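PDB 4HVM: TlmII, which is probably a condensation-domain protein of tallysomycin biosynthesis, of a family expected to bind phosphopantetheine-carried substrates during nonribosomal peptide assembly. Local coordinates for residues V88-R93 with H125-E131; Q99-V103 with F389-L394. One frame throughout, in Å; residues are numbered along the deposited sequence.

Contact 1 (V88-R93 with H125-E131); sequences VRSDLR and HLVRLSE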
loop_
_atom_site.group_PDB
_atom_site.type_symbol
_atom_site.label_atom_id
_atom_site.label_comp_id
_atom_site.label_asym_id
_atom_site.label_seq_id
_atom_site.Cartn_x
_atom_site.Cartn_y
_atom_site.Cartn_z
ATOM N N VAL A 88 -16.605 9.054 13.357
ATOM C CA VAL A 88 -16.045 9.721 14.526
ATOM C C VAL A 88 -15.838 11.207 14.245
ATOM O O VAL A 88 -15.192 11.574 13.265
ATOM C CB VAL A 88 -14.694 9.100 14.923
ATOM C CG1 VAL A 88 -14.119 9.813 16.137
ATOM C CG2 VAL A 88 -14.853 7.605 15.184
ATOM N N ARG A 89 -16.388 12.059 15.106
ATOM C CA ARG A 89 -16.294 13.504 14.917
ATOM C C ARG A 89 -15.424 14.146 15.990
ATOM O O ARG A 89 -15.672 13.977 17.184
ATOM C CB ARG A 89 -17.690 14.131 14.906
ATOM C CG ARG A 89 -18.626 13.482 13.903
ATOM C CD ARG A 89 -19.985 14.160 13.859
ATOM N NE ARG A 89 -19.886 15.559 13.457
ATOM C CZ ARG A 89 -20.925 16.315 13.118
ATOM N NH1 ARG A 89 -22.151 15.809 13.127
ATOM N NH2 ARG A 89 -20.735 17.580 12.766
ATOM N N SER A 90 -14.403 14.879 15.556
ATOM C CA SER A 90 -13.470 15.527 16.473
ATOM C C SER A 90 -13.286 17.004 16.127
ATOM O O SER A 90 -13.599 17.436 15.018
ATOM C CB SER A 90 -12.115 14.813 16.452
ATOM O OG SER A 90 -12.237 13.461 16.863
ATOM N N ASP A 91 -12.774 17.770 17.087
ATOM C CA ASP A 91 -12.523 19.195 16.897
ATOM C C ASP A 91 -11.201 19.571 17.567
ATOM O O ASP A 91 -11.026 19.370 18.769
ATOM C CB ASP A 91 -13.677 20.017 17.481
ATOM C CG ASP A 91 -13.676 21.456 16.998
ATOM O OD1 ASP A 91 -12.592 22.074 16.955
ATOM O OD2 ASP A 91 -14.761 21.970 16.653
ATOM N N LEU A 92 -10.275 20.120 16.785
ATOM C CA LEU A 92 -8.929 20.412 17.273
ATOM C C LEU A 92 -8.598 21.899 17.244
ATOM O O LEU A 92 -7.428 22.275 17.184
ATOM C CB LEU A 92 -7.892 19.657 16.441
ATOM C CG LEU A 92 -8.065 18.145 16.325
ATOM C CD1 LEU A 92 -6.918 17.545 15.534
ATOM C CD2 LEU A 92 -8.167 17.503 17.700
ATOM N N ARG A 93 -9.625 22.741 17.283
ATOM C CA ARG A 93 -9.432 24.187 17.237
ATOM C C ARG A 93 -8.704 24.738 18.464
ATOM O O ARG A 93 -8.132 25.826 18.413
ATOM C CB ARG A 93 -10.772 24.904 17.045
ATOM C CG ARG A 93 -11.244 24.939 15.598
ATOM C CD ARG A 93 -12.582 25.650 15.445
ATOM N NE ARG A 93 -13.693 24.864 15.975
ATOM C CZ ARG A 93 -14.970 25.226 15.899
ATOM N NH1 ARG A 93 -15.309 26.367 15.313
ATOM N NH2 ARG A 93 -15.912 24.445 16.410
ATOM N N HIS A 125 -13.186 9.642 9.862
ATOM C CA HIS A 125 -12.976 10.732 10.808
ATOM C C HIS A 125 -13.319 12.083 10.182
ATOM O O HIS A 125 -12.867 12.398 9.081
ATOM C CB HIS A 125 -11.533 10.733 11.322
ATOM C CG HIS A 125 -11.198 9.559 12.191
ATOM N ND1 HIS A 125 -11.171 9.635 13.568
ATOM C CD2 HIS A 125 -10.874 8.281 11.880
ATOM C CE1 HIS A 125 -10.848 8.454 14.067
ATOM N NE2 HIS A 125 -10.662 7.616 13.064
ATOM N N LEU A 126 -14.129 12.870 10.883
ATOM C CA LEU A 126 -14.441 14.232 10.465
ATOM C C LEU A 126 -13.792 15.189 11.461
ATOM O O LEU A 126 -14.354 15.479 12.516
ATOM C CB LEU A 126 -15.958 14.442 10.410
ATOM C CG LEU A 126 -16.507 15.606 9.581
ATOM C CD1 LEU A 126 -17.938 15.315 9.170
ATOM C CD2 LEU A 126 -16.436 16.922 10.343
ATOM N N VAL A 127 -12.597 15.666 11.127
ATOM C CA VAL A 127 -11.817 16.478 12.053
ATOM C C VAL A 127 -11.769 17.932 11.597
ATOM O O VAL A 127 -11.260 18.230 10.517
ATOM C CB VAL A 127 -10.374 15.952 12.179
ATOM C CG1 VAL A 127 -9.679 16.588 13.365
ATOM C CG2 VAL A 127 -10.362 14.436 12.309
ATOM N N ARG A 128 -12.301 18.832 12.419
ATOM C CA ARG A 128 -12.255 20.258 12.110
ATOM C C ARG A 128 -11.026 20.905 12.744
ATOM O O ARG A 128 -10.810 20.793 13.950
ATOM C CB ARG A 128 -13.533 20.968 12.568
ATOM C CG ARG A 128 -13.488 22.477 12.376
ATOM C CD ARG A 128 -14.862 23.117 12.499
ATOM N NE ARG A 128 -15.709 22.842 11.341
ATOM C CZ ARG A 128 -15.718 23.573 10.229
ATOM N NH1 ARG A 128 -14.916 24.623 10.113
ATOM N NH2 ARG A 128 -16.526 23.247 9.228
ATOM N N LEU A 129 -10.231 21.582 11.921
ATOM C CA LEU A 129 -8.980 22.184 12.373
ATOM C C LEU A 129 -9.125 23.675 12.671
ATOM O O LEU A 129 -8.452 24.209 13.553
ATOM C CB LEU A 129 -7.888 21.977 11.323
ATOM C CG LEU A 129 -7.708 20.555 10.792
ATOM C CD1 LEU A 129 -6.529 20.490 9.836
ATOM C CD2 LEU A 129 -7.530 19.570 11.934
ATOM N N SER A 130 -10.001 24.341 11.926
ATOM C CA SER A 130 -10.218 25.774 12.083
ATOM C C SER A 130 -11.591 26.165 11.554
ATOM O O SER A 130 -12.462 25.316 11.375
ATOM C CB SER A 130 -9.132 26.565 11.351
ATOM O OG SER A 130 -9.099 26.233 9.973
ATOM N N GLU A 131 -11.777 27.454 11.296
ATOM C CA GLU A 131 -13.050 27.952 10.793
ATOM C C GLU A 131 -13.237 27.636 9.313
ATOM O O GLU A 131 -14.346 27.730 8.786
ATOM C CB GLU A 131 -13.163 29.457 11.029
ATOM C CG GLU A 131 -13.059 29.848 12.491
ATOM C CD GLU A 131 -14.081 29.132 13.358
ATOM O OE1 GLU A 131 -13.698 28.621 14.432
ATOM O OE2 GLU A 131 -15.267 29.086 12.969
#

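Contact 2 (Q99-V103 with F389-L394); sequences QARCV and FREADL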
loop_
_atom_site.group_PDB
_atom_site.type_symbol
_atom_site.label_atom_id
_atom_site.label_comp_id
_atom_site.label_asym_id
_atom_site.label_seq_id
_atom_site.Cartn_x
_atom_site.Cartn_y
_atom_site.Cartn_z
ATOM N N GLN A 99 -3.104 20.861 12.560
ATOM C CA GLN A 99 -2.740 19.874 11.545
ATOM C C GLN A 99 -1.830 18.774 12.088
ATOM O O GLN A 99 -1.985 17.601 11.737
ATOM C CB GLN A 99 -2.108 20.545 10.322
ATOM C CG GLN A 99 -3.057 21.481 9.580
ATOM C CD GLN A 99 -2.645 21.717 8.137
ATOM O OE1 GLN A 99 -1.579 21.279 7.705
ATOM N NE2 GLN A 99 -3.494 22.409 7.382
ATOM N N ALA A 100 -0.888 19.152 12.945
ATOM C CA ALA A 100 0.009 18.179 13.554
ATOM C C ALA A 100 -0.759 17.245 14.475
ATOM O O ALA A 100 -0.401 16.077 14.618
ATOM C CB ALA A 100 1.116 18.881 14.326
ATOM N N ARG A 101 -1.816 17.764 15.095
ATOM C CA ARG A 101 -2.637 16.980 16.009
ATOM C C ARG A 101 -3.510 15.997 15.246
ATOM O O ARG A 101 -3.750 14.877 15.702
ATOM C CB ARG A 101 -3.519 17.896 16.855
ATOM C CG ARG A 101 -2.779 19.020 17.553
ATOM C CD ARG A 101 -1.893 18.511 18.670
ATOM N NE ARG A 101 -0.575 18.083 18.205
ATOM C CZ ARG A 101 0.472 18.890 18.064
ATOM N NH1 ARG A 101 1.632 18.403 17.643
ATOM N NH2 ARG A 101 0.362 20.184 18.340
ATOM N N CYS A 102 -3.986 16.424 14.079
ATOM C CA CYS A 102 -4.858 15.595 13.257
ATOM C C CYS A 102 -4.120 14.354 12.765
ATOM O O CYS A 102 -4.708 13.282 12.619
ATOM C CB CYS A 102 -5.402 16.399 12.078
ATOM S SG CYS A 102 -6.649 15.527 11.109
ATOM N N VAL A 103 -2.823 14.512 12.516
ATOM C CA VAL A 103 -1.978 13.390 12.125
ATOM C C VAL A 103 -1.822 12.436 13.298
ATOM O O VAL A 103 -1.924 11.220 13.143
ATOM C CB VAL A 103 -0.588 13.858 11.653
ATOM C CG1 VAL A 103 0.340 12.669 11.438
ATOM C CG2 VAL A 103 -0.709 14.673 10.381
ATOM N N PHE A 389 -4.116 15.158 2.489
ATOM C CA PHE A 389 -3.711 15.649 3.801
ATOM C C PHE A 389 -2.524 14.886 4.381
ATOM O O PHE A 389 -2.670 13.748 4.829
ATOM C CB PHE A 389 -4.886 15.624 4.784
ATOM C CG PHE A 389 -4.506 16.022 6.179
ATOM C CD1 PHE A 389 -4.113 17.321 6.457
ATOM C CD2 PHE A 389 -4.530 15.100 7.211
ATOM C CE1 PHE A 389 -3.752 17.694 7.738
ATOM C CE2 PHE A 389 -4.172 15.468 8.494
ATOM C CZ PHE A 389 -3.783 16.766 8.758
ATOM N N ARG A 390 -1.358 15.529 4.362
ATOM C CA ARG A 390 -0.146 15.010 4.999
ATOM C C ARG A 390 0.109 13.539 4.692
ATOM O O ARG A 390 0.448 12.764 5.585
ATOM C CB ARG A 390 -0.208 15.218 6.518
ATOM C CG ARG A 390 -0.267 16.674 6.962
ATOM C CD ARG A 390 1.106 17.335 6.934
ATOM N NE ARG A 390 1.054 18.711 7.420
ATOM C CZ ARG A 390 1.184 19.060 8.698
ATOM N NH1 ARG A 390 1.376 18.132 9.626
ATOM N NH2 ARG A 390 1.122 20.338 9.048
ATOM N N GLU A 391 -0.065 13.156 3.430
ATOM C CA GLU A 391 0.094 11.762 3.026
ATOM C C GLU A 391 1.461 11.200 3.413
ATOM O O GLU A 391 1.575 10.039 3.801
ATOM C CB GLU A 391 -0.137 11.608 1.521
ATOM C CG GLU A 391 -0.163 10.163 1.045
ATOM C CD GLU A 391 -0.432 10.045 -0.443
ATOM O OE1 GLU A 391 0.303 10.669 -1.239
ATOM O OE2 GLU A 391 -1.385 9.328 -0.816
ATOM N N ALA A 392 2.488 12.040 3.324
ATOM C CA ALA A 392 3.850 11.645 3.670
ATOM C C ALA A 392 3.996 11.259 5.139
ATOM O O ALA A 392 4.816 10.409 5.487
ATOM C CB ALA A 392 4.819 12.755 3.324
ATOM N N ASP A 393 3.201 11.890 5.996
ATOM C CA ASP A 393 3.281 11.650 7.433
ATOM C C ASP A 393 2.338 10.532 7.883
ATOM O O ASP A 393 2.549 9.915 8.926
ATOM C CB ASP A 393 2.995 12.936 8.217
ATOM C CG ASP A 393 4.080 13.982 8.035
ATOM O OD1 ASP A 393 5.248 13.599 7.792
ATOM O OD2 ASP A 393 3.765 15.187 8.145
ATOM N N LEU A 394 1.303 10.271 7.092
ATOM C CA LEU A 394 0.342 9.229 7.427
ATOM C C LEU A 394 0.814 7.863 6.949
ATOM O O LEU A 394 0.362 6.837 7.451
ATOM C CB LEU A 394 -1.036 9.553 6.852
ATOM C CG LEU A 394 -1.806 10.646 7.585
ATOM C CD1 LEU A 394 -3.098 10.980 6.858
ATOM C CD2 LEU A 394 -2.090 10.215 9.013
#

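Contact 1 (V88-R93 with H125-E131)
Two neighbouring parallel strands can be joined by their backbones and then locked by side chains where they end. Val88 O accepts from Leu126 N at 2.9 Å, Ser90 N gives to Leu126 O at 3.1 Å, Arg128 N to Ser90 O at 3.2 Å and Leu92 N to Arg128 O at 3.0 Å, so residues 88-91 pair in step with 125-128. One face carries Arg89, Asp91, Leu126 and Arg128, and here Arg89 and Leu126 meet helix 49-62. On the other, Val88 lies beside His125 (CB to ND1, 3.8 Å), whose NE2 hydrogen-bonds Asp109 of helix 98-110. These strands and that helix form a beta-alpha-beta unit, and 87-91 lies at one edge of the mixed sheet. Past the strands, Leu92, in its mt rotamer, sets CD1 3.6 Å from Val127 CG1. Arg93, extended at chi2 (t) and bent at chi3 (m), makes salt bridges to both acids: NH2 to Asp91 OD2 at 2.7 Å and NH1 to Glu131 OE1 at 2.9 Å. Asp91, with chi1 t, also accepts the backbone N of Arg93 on OD1 at 3.1 Å, an Asx turn. Arg128 lays its CD over one face of the Arg93 guanidinium, 4.0 Å from CZ; bent at chi3 (m), its NH1 hydrogen-bonds Ser130 O at 2.8 Å and its NE forms a salt bridge with Asp49.

Contact 2 (Q99-V103 with F389-L394)
How a short excursion from a remote part of the chain can be held against a helix is illustrated by 389-394 on 99-103. Apolar and van der Waals contacts do much of the work. The Phe389 ring packs on the helix, where Cys102 SG sits 3.6 Å from CE2 and 4.5 Å from the ring centroid, an oblique sulfur-aromatic contact. Val103 divides its methyls: CG2 approaches Phe389 CE2 at 4.0 Å and Arg390 CB at 3.9 Å, whereas CG1 reaches Leu394 CD2 and Asp393 CB, each at 4.2 Å. The Arg390 guanidinium packs one face over Gln99 CB. Among polar groups, Gln99 O lies near the plane of the Phe389 ring, 3.6 Å from CZ, while also taking the helical bond from Val103 N at 3.3 Å. Backbone bonds shape the incoming piece: Arg390 O, at the N-cap position, accepts from Asp393 N at 2.9 Å and Leu394 N at 3.0 Å, starting the brief helix 391-394. Segment 389-394 follows strand 385-388, at the edge of the sheet that holds strand 133-141, and touches Leu424 of the six-stranded sheet, consistent with the crossover between N- and C-terminal lobes seen in condensation domains.

Helix 98-110 is the common element: it connects the two strands of contact 1 and offers residues 99-103 to contact 2. The centres of the contacts lie about 13 Å apart, and they touch directly. Leu92 CD1 comes within 3.5 Å of Cys102 N, Leu129 CD1 within 3.6 Å of Gln99 CG, and Leu129 CD2 within 3.8 Å of Cys102 CB, so Cys102 bridges the leucines and Phe389. Strand 385-388, which leads into contact 2, forms the sheet edge opposite strand 87-91. Contact 2 lies nearer the centre of the chain, at about 17 Å against about 26 Å for contact 1, measured between centres.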